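Local coordinates for protein isomaltose glucohydrolase (Kribbella flavida, PDB 5Z3E) that hydrolyses the alpha-1,6-glucosidic linkage of isomaltose from its non-reducing end to give beta-D-glucose and D-glucose, at residues P124-G128 / P144-F148; R107-V111 / G128-T132; Y153-L157 / A181-L185. The protein carries 1 engineered substitution. All coordinates share one frame; numbering follows the deposited sequence. Where two conformers were deposited one is given.

Interaction 1. Residues P124-G128 / P144-F148; sequences PSNEG and PWWDF
The 3-10 turn of N126-G128 lies against the short, weakly bonded helix 144-147, with the CA atoms of E127 and W145 only 4.3 Å apart. N126 stands between two aromatic rings. Its CB meets CE3 of W145, while OD1 comes obliquely to 3.3 Å from CD2 of F148; the same oxygen is satisfied by R191. A water accepts from ND2 of N126 and donates to the carbonyl O of W145, lying over one face of the indole, at its centre. W145 probably contributes to substrate binding, as in relatives. At the edge of its indole stand N of E127 and OG of S125, the latter 3.6 Å from CZ3 of W145. Placing OG anti to the backbone N (chi1 169°) lets S125 reach this edge and also accept from N of E127, at 3.1 Å, in an ST turn. Replaced by alanine, S125 would probably leave N of E127 without this acceptor and CZ3 and CE3 of W145 without their contact with OG. The ring of P144, compact and apolar, packs against the carbonyl O of N126, with CB at 3.4 Å. F148 packs on M129, in the loop before strand 134-135, and bonds Y194 through its backbone; helix 151-167 follows in the chain.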
ATOM      1  N   PRO A 124      -1.513  24.427  -7.991  1.00 10.39           N
ATOM      2  CA  PRO A 124      -2.462  23.709  -8.829  1.00 10.51           C
ATOM      3  C   PRO A 124      -3.608  23.148  -8.018  1.00  9.02           C
ATOM      4  O   PRO A 124      -3.410  22.705  -6.872  1.00  9.48           O
ATOM      5  CB  PRO A 124      -1.635  22.578  -9.457  1.00 12.25           C
ATOM      6  CG  PRO A 124      -0.455  22.563  -8.739  1.00 22.88           C
ATOM      7  CD  PRO A 124      -0.150  23.830  -8.097  1.00 12.42           C
ATOM      8  N   SER A 125      -4.763  23.086  -8.644  1.00  9.60           N
ATOM      9  CA  SER A 125      -5.903  22.390  -8.092  1.00  9.36           C
ATOM     10  C   SER A 125      -5.700  20.886  -8.119  1.00  9.37           C
ATOM     11  O   SER A 125      -4.934  20.364  -8.959  1.00 10.09           O
ATOM     12  CB  SER A 125      -7.123  22.724  -8.956  1.00 10.46           C
ATOM     13  OG  SER A 125      -8.227  21.884  -8.633  1.00 11.31           O
ATOM     14  N   ASN A 126      -6.426  20.180  -7.278  1.00  9.54           N
ATOM     15  CA  ASN A 126      -6.445  18.721  -7.329  1.00  9.80           C
ATOM     16  C   ASN A 126      -6.736  18.212  -8.736  1.00  9.83           C
ATOM     17  O   ASN A 126      -6.240  17.148  -9.114  1.00 10.96           O
ATOM     18  CB  ASN A 126      -7.474  18.162  -6.373  1.00 10.40           C
ATOM     19  CG  ASN A 126      -7.070  18.249  -4.929  1.00 11.76           C
ATOM     20  OD1 ASN A 126      -5.939  18.634  -4.613  1.00 13.28           O
ATOM     21  ND2 ASN A 126      -7.966  17.896  -4.068  1.00 12.69           N
ATOM     22  N   GLU A 127      -7.519  18.950  -9.527  1.00 10.34           N
ATOM     23  CA  GLU A 127      -7.855  18.473 -10.872  1.00 10.82           C
ATOM     24  C   GLU A 127      -6.646  18.356 -11.801  1.00 11.25           C
ATOM     25  O   GLU A 127      -6.707  17.658 -12.800  1.00 12.97           O
ATOM     26  CB  GLU A 127      -8.943  19.322 -11.519  1.00 11.35           C
ATOM     27  CG  GLU A 127      -8.548  20.746 -11.850  1.00 12.03           C
ATOM     28  CD  GLU A 127      -9.576  21.490 -12.664  1.00 11.91           C
ATOM     29  OE1 GLU A 127     -10.590  20.880 -13.077  1.00 14.06           O
ATOM     30  OE2 GLU A 127      -9.376  22.703 -12.892  1.00 14.16           O
ATOM     31  N   GLY A 128      -5.556  19.058 -11.485  1.00 10.67           N
ATOM     32  CA  GLY A 128      -4.351  19.064 -12.293  1.00 11.83           C
ATOM     33  C   GLY A 128      -3.251  18.114 -11.822  1.00 10.25           C
ATOM     34  O   GLY A 128      -2.190  18.072 -12.434  1.00 11.50           O
ATOM     35  N   PRO A 144      -8.442  13.130 -11.079  1.00 11.02           N
ATOM     36  CA  PRO A 144      -7.941  13.338  -9.727  1.00 10.22           C
ATOM     37  C   PRO A 144      -8.752  14.333  -8.914  1.00  9.74           C
ATOM     38  O   PRO A 144      -8.609  14.355  -7.703  1.00  9.91           O
ATOM     39  CB  PRO A 144      -6.501  13.813  -9.917  1.00 11.72           C
ATOM     40  CG  PRO A 144      -6.456  14.350 -11.260  1.00 13.80           C
ATOM     41  CD  PRO A 144      -7.446  13.525 -12.088  1.00 12.04           C
ATOM     42  N   TRP A 145      -9.651  15.119  -9.514  1.00  9.78           N
ATOM     43  CA  TRP A 145     -10.544  15.876  -8.659  1.00  9.81           C
ATOM     44  C   TRP A 145     -11.272  14.939  -7.680  1.00  9.47           C
ATOM     45  O   TRP A 145     -11.506  15.295  -6.515  1.00 10.07           O
ATOM     46  CB  TRP A 145     -11.572  16.690  -9.472  1.00 10.62           C
ATOM     47  CG  TRP A 145     -12.469  17.446  -8.575  1.00 10.17           C
ATOM     48  CD1 TRP A 145     -13.731  17.122  -8.181  1.00 11.46           C
ATOM     49  CD2 TRP A 145     -12.103  18.581  -7.787  1.00  9.66           C
ATOM     50  NE1 TRP A 145     -14.177  17.977  -7.212  1.00 11.32           N
ATOM     51  CE2 TRP A 145     -13.191  18.892  -6.932  1.00  9.82           C
ATOM     52  CE3 TRP A 145     -10.947  19.366  -7.684  1.00 10.17           C
ATOM     53  CZ2 TRP A 145     -13.153  19.933  -6.022  1.00 10.61           C
ATOM     54  CZ3 TRP A 145     -10.903  20.389  -6.763  1.00 10.50           C
ATOM     55  CH2 TRP A 145     -11.997  20.665  -5.949  1.00 10.73           C
ATOM     56  N   TRP A 146     -11.681  13.773  -8.182  1.00  9.91           N
ATOM     57  CA  TRP A 146     -12.487  12.847  -7.426  1.00 10.73           C
ATOM     58  C   TRP A 146     -11.700  11.812  -6.637  1.00  9.91           C
ATOM     59  O   TRP A 146     -12.289  11.152  -5.782  1.00 11.14           O
ATOM     60  CB  TRP A 146     -13.494  12.141  -8.340  1.00 13.44           C
ATOM     61  CG  TRP A 146     -14.411  13.072  -9.000  1.00 15.86           C
ATOM     62  CD1 TRP A 146     -14.421  13.396 -10.294  1.00 21.34           C
ATOM     63  CD2 TRP A 146     -15.455  13.812  -8.377  1.00 18.34           C
ATOM     64  NE1 TRP A 146     -15.426  14.288 -10.543  1.00 23.38           N
ATOM     65  CE2 TRP A 146     -16.077  14.583  -9.367  1.00 21.82           C
ATOM     66  CE3 TRP A 146     -15.891  13.900  -7.055  1.00 19.40           C
ATOM     67  CZ2 TRP A 146     -17.166  15.435  -9.116  1.00 25.33           C
ATOM     68  CZ3 TRP A 146     -16.924  14.763  -6.773  1.00 26.64           C
ATOM     69  CH2 TRP A 146     -17.568  15.490  -7.798  1.00 26.56           C
ATOM     70  N   ASP A 147     -10.398  11.652  -6.897  1.00  9.51           N
ATOM     71  CA  ASP A 147      -9.646  10.623  -6.220  1.00  9.39           C
ATOM     72  C   ASP A 147      -8.176  10.946  -5.970  1.00  8.73           C
ATOM     73  O   ASP A 147      -7.409  10.020  -5.667  1.00  9.19           O
ATOM     74  CB  ASP A 147      -9.795   9.272  -6.930  1.00 10.18           C
ATOM     75  CG  ASP A 147      -9.092   9.236  -8.260  1.00  9.74           C
ATOM     76  OD1 ASP A 147      -8.457  10.233  -8.640  1.00  9.79           O
ATOM     77  OD2 ASP A 147      -9.167   8.171  -8.933  1.00 11.99           O
ATOM     78  N   PHE A 148      -7.806  12.212  -5.981  1.00  8.37           N
ATOM     79  CA  PHE A 148      -6.433  12.661  -5.744  1.00  8.14           C
ATOM     80  C   PHE A 148      -5.813  11.985  -4.514  1.00  7.55           C
ATOM     81  O   PHE A 148      -6.329  12.106  -3.397  1.00  8.12           O
ATOM     82  CB  PHE A 148      -6.413  14.184  -5.525  1.00  8.66           C
ATOM     83  CG  PHE A 148      -5.083  14.725  -5.102  1.00  7.98           C
ATOM     84  CD1 PHE A 148      -3.925  14.443  -5.804  1.00  8.81           C
ATOM     85  CD2 PHE A 148      -4.980  15.543  -3.993  1.00  8.26           C
ATOM     86  CE1 PHE A 148      -2.706  14.917  -5.391  1.00  9.11           C
ATOM     87  CE2 PHE A 148      -3.744  16.026  -3.574  1.00  8.56           C
ATOM     88  CZ  PHE A 148      -2.618  15.713  -4.269  1.00  8.76           C
TER
HETATM   89  O   HOH W   1     -10.786  17.455  -4.925  1.00 11.39           O

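Interaction 2. Residues R107-V111 / G128-T132; sequences RRGQV and GMLPT
L130 lays its two methyls against three residues at the start of helix 108-119. CD2 is 3.6 Å from OE1 of Q110 and also packs on CB of R107, while CD1 rests on CG2 of V111 at 3.8 Å. Beside it, the ring of P131 comes up obliquely to the guanidinium of R107, where CD lies 3.6 Å from NH2. The polar part of this shell belongs to Q110, whose side chain is extended, with CG anti to the backbone N (chi1 -180°), and so reaches the 128-132 loop. There NE2 of Q110 makes a weak hydrogen bond to O of G128 at 3.4 Å. Two waters reinforce that reach: one accepts from NE2 of Q110 at 2.9 Å and lies within hydrogen-bonding distance of O of M129, the other links NE2, weakly, to O of G128. What fixes the amide is R107: its NH2 donates to OE1 of Q110 at 3.0 Å, in the carbonyl plane and on a lone pair. R107 is fixed in turn by a salt bridge from NH1 to D140 and a hydrogen bond to O of G138. Since OE1 is taken by R107, the amide is oriented to point NE2 at the loop, and a segment without regular secondary structure is held by a polar side chain, water bridges and the apolar packing of L130 and P131.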
ATOM      1  N   ARG A 107       5.553  11.715 -17.357  1.00  7.35           N
ATOM      2  CA  ARG A 107       5.001  12.814 -16.580  1.00  7.61           C
ATOM      3  C   ARG A 107       6.049  13.830 -16.140  1.00  7.46           C
ATOM      4  O   ARG A 107       5.736  14.723 -15.359  1.00  8.17           O
ATOM      5  CB  ARG A 107       4.237  12.275 -15.370  1.00  8.25           C
ATOM      6  CG  ARG A 107       3.142  11.279 -15.689  1.00 10.25           C
ATOM      7  CD  ARG A 107       2.107  11.774 -16.639  1.00 12.85           C
ATOM      8  NE  ARG A 107       1.110  10.754 -16.900  1.00 11.72           N
ATOM      9  CZ  ARG A 107      -0.183  10.817 -16.628  1.00 10.09           C
ATOM     10  NH1 ARG A 107      -0.959   9.779 -16.911  1.00 10.72           N
ATOM     11  NH2 ARG A 107      -0.689  11.915 -16.020  1.00 10.98           N
ATOM     12  N   ARG A 108       7.282  13.737 -16.657  1.00  7.79           N
ATOM     13  CA  ARG A 108       8.321  14.690 -16.289  1.00  8.06           C
ATOM     14  C   ARG A 108       7.890  16.117 -16.519  1.00  9.11           C
ATOM     15  O   ARG A 108       8.123  16.991 -15.690  1.00 10.39           O
ATOM     16  CB  ARG A 108       9.573  14.365 -17.104  1.00  8.94           C
ATOM     17  CG  ARG A 108      10.740  15.297 -16.932  1.00  9.20           C
ATOM     18  CD  ARG A 108      11.525  15.036 -15.647  1.00 10.18           C
ATOM     19  NE  ARG A 108      10.955  15.716 -14.521  1.00 10.00           N
ATOM     20  CZ  ARG A 108      11.437  15.647 -13.299  1.00  9.52           C
ATOM     21  NH1 ARG A 108      12.286  14.711 -12.951  1.00 10.39           N
ATOM     22  NH2 ARG A 108      11.001  16.523 -12.421  1.00 11.17           N
ATOM     23  N   GLY A 109       7.321  16.369 -17.684  1.00 10.17           N
ATOM     24  CA  GLY A 109       6.881  17.727 -18.013  1.00 12.12           C
ATOM     25  C   GLY A 109       5.699  18.182 -17.186  1.00 11.37           C
ATOM     26  O   GLY A 109       5.667  19.324 -16.717  1.00 11.62           O
ATOM     27  N   GLN A 110       4.737  17.291 -16.937  1.00 10.68           N
ATOM     28  CA  GLN A 110       3.576  17.631 -16.094  1.00 10.14           C
ATOM     29  C   GLN A 110       4.061  18.015 -14.713  1.00  9.32           C
ATOM     30  O   GLN A 110       3.603  19.018 -14.147  1.00  9.80           O
ATOM     31  CB  GLN A 110       2.583  16.469 -16.069  1.00 10.96           C
ATOM     32  CG  GLN A 110       1.353  16.752 -15.212  1.00 11.20           C
ATOM     33  CD  GLN A 110       0.324  15.634 -15.254  1.00 11.55           C
ATOM     34  OE1 GLN A 110       0.537  14.604 -15.858  1.00 12.61           O
ATOM     35  NE2 GLN A 110      -0.797  15.830 -14.564  1.00 14.18           N
ATOM     36  N   VAL A 111       4.958  17.215 -14.128  1.00  8.87           N
ATOM     37  CA  VAL A 111       5.478  17.521 -12.807  1.00  8.79           C
ATOM     38  C   VAL A 111       6.271  18.823 -12.827  1.00  8.90           C
ATOM     39  O   VAL A 111       6.098  19.670 -11.945  1.00  9.83           O
ATOM     40  CB  VAL A 111       6.286  16.347 -12.244  1.00  8.89           C
ATOM     41  CG1 VAL A 111       7.057  16.722 -11.013  1.00  9.69           C
ATOM     42  CG2 VAL A 111       5.340  15.180 -11.979  1.00  9.22           C
ATOM     43  N   GLY A 128      -5.556  19.058 -11.485  1.00 10.67           N
ATOM     44  CA  GLY A 128      -4.351  19.064 -12.293  1.00 11.83           C
ATOM     45  C   GLY A 128      -3.251  18.114 -11.822  1.00 10.25           C
ATOM     46  O   GLY A 128      -2.190  18.072 -12.434  1.00 11.50           O
ATOM     47  N   MET A 129      -3.484  17.390 -10.747  1.00  9.57           N
ATOM     48  CA  MET A 129      -2.442  16.584 -10.140  1.00  9.04           C
ATOM     49  C   MET A 129      -2.237  15.267 -10.880  1.00  8.83           C
ATOM     50  O   MET A 129      -2.988  14.896 -11.777  1.00 10.09           O
ATOM     51  CB  MET A 129      -2.786  16.383  -8.660  1.00  8.74           C
ATOM     52  CG  MET A 129      -2.901  17.702  -7.904  1.00  9.22           C
ATOM     53  SD  MET A 129      -1.392  18.707  -7.885  1.00 10.32           S
ATOM     54  CE  MET A 129      -0.521  17.884  -6.604  1.00 10.41           C
ATOM     55  N   LEU A 130      -1.177  14.536 -10.507  1.00  8.68           N
ATOM     56  CA  LEU A 130      -0.958  13.216 -11.094  1.00  8.64           C
ATOM     57  C   LEU A 130      -2.084  12.277 -10.659  1.00  8.68           C
ATOM     58  O   LEU A 130      -2.704  12.466  -9.601  1.00  9.28           O
ATOM     59  CB  LEU A 130       0.399  12.648 -10.673  1.00  8.83           C
ATOM     60  CG  LEU A 130       1.625  13.351 -11.159  1.00  9.98           C
ATOM     61  CD1 LEU A 130       2.870  12.614 -10.740  1.00 10.87           C
ATOM     62  CD2 LEU A 130       1.600  13.496 -12.637  1.00 12.98           C
ATOM     63  N   PRO A 131      -2.375  11.265 -11.466  1.00  9.09           N
ATOM     64  CA  PRO A 131      -3.577  10.453 -11.242  1.00  9.51           C
ATOM     65  C   PRO A 131      -3.399   9.357 -10.202  1.00  9.10           C
ATOM     66  O   PRO A 131      -2.279   9.028  -9.770  1.00 10.13           O
ATOM     67  CB  PRO A 131      -3.855   9.853 -12.611  1.00 10.74           C
ATOM     68  CG  PRO A 131      -2.470   9.670 -13.152  1.00 11.05           C
ATOM     69  CD  PRO A 131      -1.727  10.925 -12.738  1.00  9.97           C
ATOM     70  N   THR A 132      -4.544   8.786  -9.861  1.00  8.80           N
ATOM     71  CA  THR A 132      -4.655   7.608  -9.018  1.00  9.09           C
ATOM     72  C   THR A 132      -4.771   6.356  -9.889  1.00  9.40           C
ATOM     73  O   THR A 132      -3.908   5.483  -9.849  1.00 11.10           O
ATOM     74  CB  THR A 132      -5.835   7.786  -8.077  1.00  9.76           C
ATOM     75  OG1 THR A 132      -5.477   8.856  -7.205  1.00 10.20           O
ATOM     76  CG2 THR A 132      -6.134   6.522  -7.300  1.00 12.00           C
TER
HETATM   77  O   HOH W   2      -3.013  13.941 -14.368  1.00 17.88           O
HETATM   78  O   HOH W   3      -1.392  19.089 -14.752  1.00 17.94           O

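Interaction 3. Residues Y153-L157 / A181-L185; sequences YGMWL and AVDYL
Y153 presents one face of its ring to the edge of Y184, a T-shaped pair with centroids 5.2 Å apart and planes at 70°. Y184 CD2 stands above that face, offset toward the rim, and the shortest approach is 3.8 Å, from CE2 of Y184 to CD2 of Y153. The ring of Y184 gets there because its CG is anti to the backbone N (chi1 -175°), which turns it toward the facing helix. W156 offers an edge instead: the methyl CB of A181 lies near the indole plane, 4.5 Å from CE3. L157 sends CD2 to CB of A181 at 3.9 Å and CD1 to CG2 of V182, and it meets L185 tip to tip, CD1 to CD1. A181 suits its place because a single methyl lets L157 and W156 close in on it. CD1 of L185 also packs on the backbone of the facing helix at N and CA of G154, 3.6 Å from that N. The axes of the two segments pass 10.0 Å apart at 139°, so these helices, consecutive in the chain, run roughly antiparallel, as in the (alpha/alpha)6 barrel of family 15 enzymes. Helix 90-105 packs on Y153 and W156, and helix 206-220 on V182 and L185. Across the interface the chemistry is wholly apolar and aromatic, while the hydroxyls of Y153 and Y184 bond O of P131 and N of L130, and NE1 of W156 bonds H97: tyrosine thus serves a buried helix pair and the neighbouring 128-132 loop at once.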
ATOM      1  N   TYR A 153       2.756   7.055  -4.936  1.00  7.14           N
ATOM      2  CA  TYR A 153       4.078   7.462  -5.362  1.00  7.51           C
ATOM      3  C   TYR A 153       5.113   7.171  -4.283  1.00  7.19           C
ATOM      4  O   TYR A 153       6.236   6.765  -4.583  1.00  7.70           O
ATOM      5  CB  TYR A 153       4.062   8.967  -5.765  1.00  8.08           C
ATOM      6  CG  TYR A 153       3.111   9.200  -6.927  1.00  8.19           C
ATOM      7  CD1 TYR A 153       3.478   8.865  -8.224  1.00  9.47           C
ATOM      8  CD2 TYR A 153       1.834   9.683  -6.756  1.00  8.64           C
ATOM      9  CE1 TYR A 153       2.588   8.963  -9.276  1.00  9.51           C
ATOM     10  CE2 TYR A 153       0.937   9.776  -7.790  1.00  9.13           C
ATOM     11  CZ  TYR A 153       1.302   9.387  -9.070  1.00  8.83           C
ATOM     12  OH  TYR A 153       0.460   9.406 -10.148  1.00  9.54           O
ATOM     13  N   GLY A 154       4.745   7.381  -3.014  1.00  7.06           N
ATOM     14  CA  GLY A 154       5.636   7.028  -1.917  1.00  7.36           C
ATOM     15  C   GLY A 154       5.857   5.530  -1.826  1.00  6.53           C
ATOM     16  O   GLY A 154       6.982   5.056  -1.621  1.00  7.17           O
ATOM     17  N   MET A 155       4.782   4.753  -1.963  0.65  6.50           N
ATOM     18  CA  MET A 155       4.909   3.308  -1.939  0.65  6.54           C
ATOM     19  C   MET A 155       5.815   2.824  -3.044  0.65  6.27           C
ATOM     20  O   MET A 155       6.613   1.903  -2.838  0.65  6.63           O
ATOM     21  CB  MET A 155       3.547   2.643  -2.029  0.65  6.98           C
ATOM     22  CG  MET A 155       2.628   3.040  -0.905  0.65  6.93           C
ATOM     23  SD  MET A 155       1.304   1.863  -0.761  0.65  7.91           S
ATOM     24  CE  MET A 155       0.236   2.661   0.427  0.65  7.59           C
ATOM     25  N   TRP A 156       5.710   3.405  -4.242  1.00  6.42           N
ATOM     26  CA  TRP A 156       6.531   2.908  -5.333  1.00  6.43           C
ATOM     27  C   TRP A 156       8.011   3.116  -5.029  1.00  6.31           C
ATOM     28  O   TRP A 156       8.833   2.223  -5.241  1.00  6.50           O
ATOM     29  CB  TRP A 156       6.170   3.549  -6.672  1.00  6.63           C
ATOM     30  CG  TRP A 156       7.037   2.948  -7.745  1.00  6.43           C
ATOM     31  CD1 TRP A 156       7.081   1.642  -8.088  1.00  6.84           C
ATOM     32  CD2 TRP A 156       8.080   3.582  -8.493  1.00  6.54           C
ATOM     33  NE1 TRP A 156       8.045   1.408  -9.021  1.00  7.07           N
ATOM     34  CE2 TRP A 156       8.688   2.582  -9.281  1.00  6.86           C
ATOM     35  CE3 TRP A 156       8.557   4.899  -8.585  1.00  7.46           C
ATOM     36  CZ2 TRP A 156       9.723   2.866 -10.180  1.00  7.55           C
ATOM     37  CZ3 TRP A 156       9.585   5.160  -9.471  1.00  8.66           C
ATOM     38  CH2 TRP A 156      10.155   4.149 -10.258  1.00  8.28           C
ATOM     39  N   LEU A 157       8.377   4.302  -4.520  1.00  6.27           N
ATOM     40  CA  LEU A 157       9.766   4.540  -4.155  1.00  6.23           C
ATOM     41  C   LEU A 157      10.257   3.495  -3.163  1.00  6.19           C
ATOM     42  O   LEU A 157      11.354   2.937  -3.306  1.00  6.81           O
ATOM     43  CB  LEU A 157       9.918   5.931  -3.563  1.00  6.41           C
ATOM     44  CG  LEU A 157       9.754   7.087  -4.549  1.00  6.81           C
ATOM     45  CD1 LEU A 157       9.918   8.399  -3.792  1.00  8.03           C
ATOM     46  CD2 LEU A 157      10.746   7.018  -5.704  1.00  7.27           C
ATOM     47  N   ALA A 181       9.045  11.029  -9.257  1.00  6.48           N
ATOM     48  CA  ALA A 181       8.290  10.782  -8.036  1.00  6.57           C
ATOM     49  C   ALA A 181       8.831  11.576  -6.857  1.00  6.12           C
ATOM     50  O   ALA A 181       8.048  12.118  -6.061  1.00  6.59           O
ATOM     51  CB  ALA A 181       8.284   9.292  -7.728  1.00  7.10           C
ATOM     52  N   VAL A 182      10.153  11.627  -6.710  1.00  6.31           N
ATOM     53  CA  VAL A 182      10.742  12.379  -5.615  1.00  6.22           C
ATOM     54  C   VAL A 182      10.400  13.851  -5.733  1.00  6.32           C
ATOM     55  O   VAL A 182       9.970  14.483  -4.766  1.00  6.80           O
ATOM     56  CB  VAL A 182      12.271  12.178  -5.525  1.00  6.66           C
ATOM     57  CG1 VAL A 182      12.876  13.155  -4.545  1.00  7.54           C
ATOM     58  CG2 VAL A 182      12.614  10.755  -5.130  1.00  6.97           C
ATOM     59  N   ASP A 183      10.604  14.437  -6.910  1.00  6.67           N
ATOM     60  CA  ASP A 183      10.316  15.863  -7.069  1.00  7.37           C
ATOM     61  C   ASP A 183       8.855  16.156  -6.729  1.00  6.99           C
ATOM     62  O   ASP A 183       8.542  17.170  -6.104  1.00  7.76           O
ATOM     63  CB  ASP A 183      10.627  16.317  -8.492  1.00  7.97           C
ATOM     64  CG  ASP A 183      12.116  16.474  -8.786  1.00  9.10           C
ATOM     65  OD1 ASP A 183      12.931  16.556  -7.852  1.00 10.53           O
ATOM     66  OD2 ASP A 183      12.426  16.603  -9.998  1.00 11.06           O
ATOM     67  N   TYR A 184       7.952  15.294  -7.183  1.00  6.85           N
ATOM     68  CA  TYR A 184       6.526  15.466  -6.918  1.00  6.83           C
ATOM     69  C   TYR A 184       6.244  15.416  -5.414  1.00  6.69           C
ATOM     70  O   TYR A 184       5.541  16.286  -4.878  1.00  7.40           O
ATOM     71  CB  TYR A 184       5.781  14.375  -7.673  1.00  7.13           C
ATOM     72  CG  TYR A 184       4.272  14.458  -7.609  1.00  7.10           C
ATOM     73  CD1 TYR A 184       3.576  15.483  -8.219  1.00  7.50           C
ATOM     74  CD2 TYR A 184       3.522  13.469  -6.983  1.00  7.91           C
ATOM     75  CE1 TYR A 184       2.195  15.532  -8.213  1.00  7.49           C
ATOM     76  CE2 TYR A 184       2.142  13.491  -6.982  1.00  8.04           C
ATOM     77  CZ  TYR A 184       1.475  14.517  -7.610  1.00  7.67           C
ATOM     78  OH  TYR A 184       0.117  14.587  -7.697  1.00  8.36           O
ATOM     79  N   LEU A 185       6.767  14.403  -4.730  1.00  6.56           N
ATOM     80  CA  LEU A 185       6.498  14.261  -3.315  1.00  6.54           C
ATOM     81  C   LEU A 185       7.126  15.340  -2.467  1.00  6.65           C
ATOM     82  O   LEU A 185       6.529  15.780  -1.483  1.00  7.36           O
ATOM     83  CB  LEU A 185       6.927  12.881  -2.832  1.00  6.83           C
ATOM     84  CG  LEU A 185       6.105  11.720  -3.376  1.00  7.42           C
ATOM     85  CD1 LEU A 185       6.702  10.411  -2.943  1.00  9.16           C
ATOM     86  CD2 LEU A 185       4.650  11.843  -2.965  1.00  8.19           C
TER

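The contacts form a chain from surface loops into the helical barrel. Interactions 1 and 2 have centres 10 Å apart and share G128, where one segment hands over to the next; O of D147 also meets OG1 of T132 at 2.7 Å in a probable hydrogen bond. Their segments interleave in sequence, and interaction 3 follows both, 12 Å from interaction 2 and 17 Å from interaction 1. At interaction 3 the 128-132 loop rests on helices 151-167 and 175-188, and a salt bridge joins R108 to D183. F148 likewise packs on Y184. The short helix carrying W145, probably a substrate-binding residue, is thus tied through 128-132 to the barrel core.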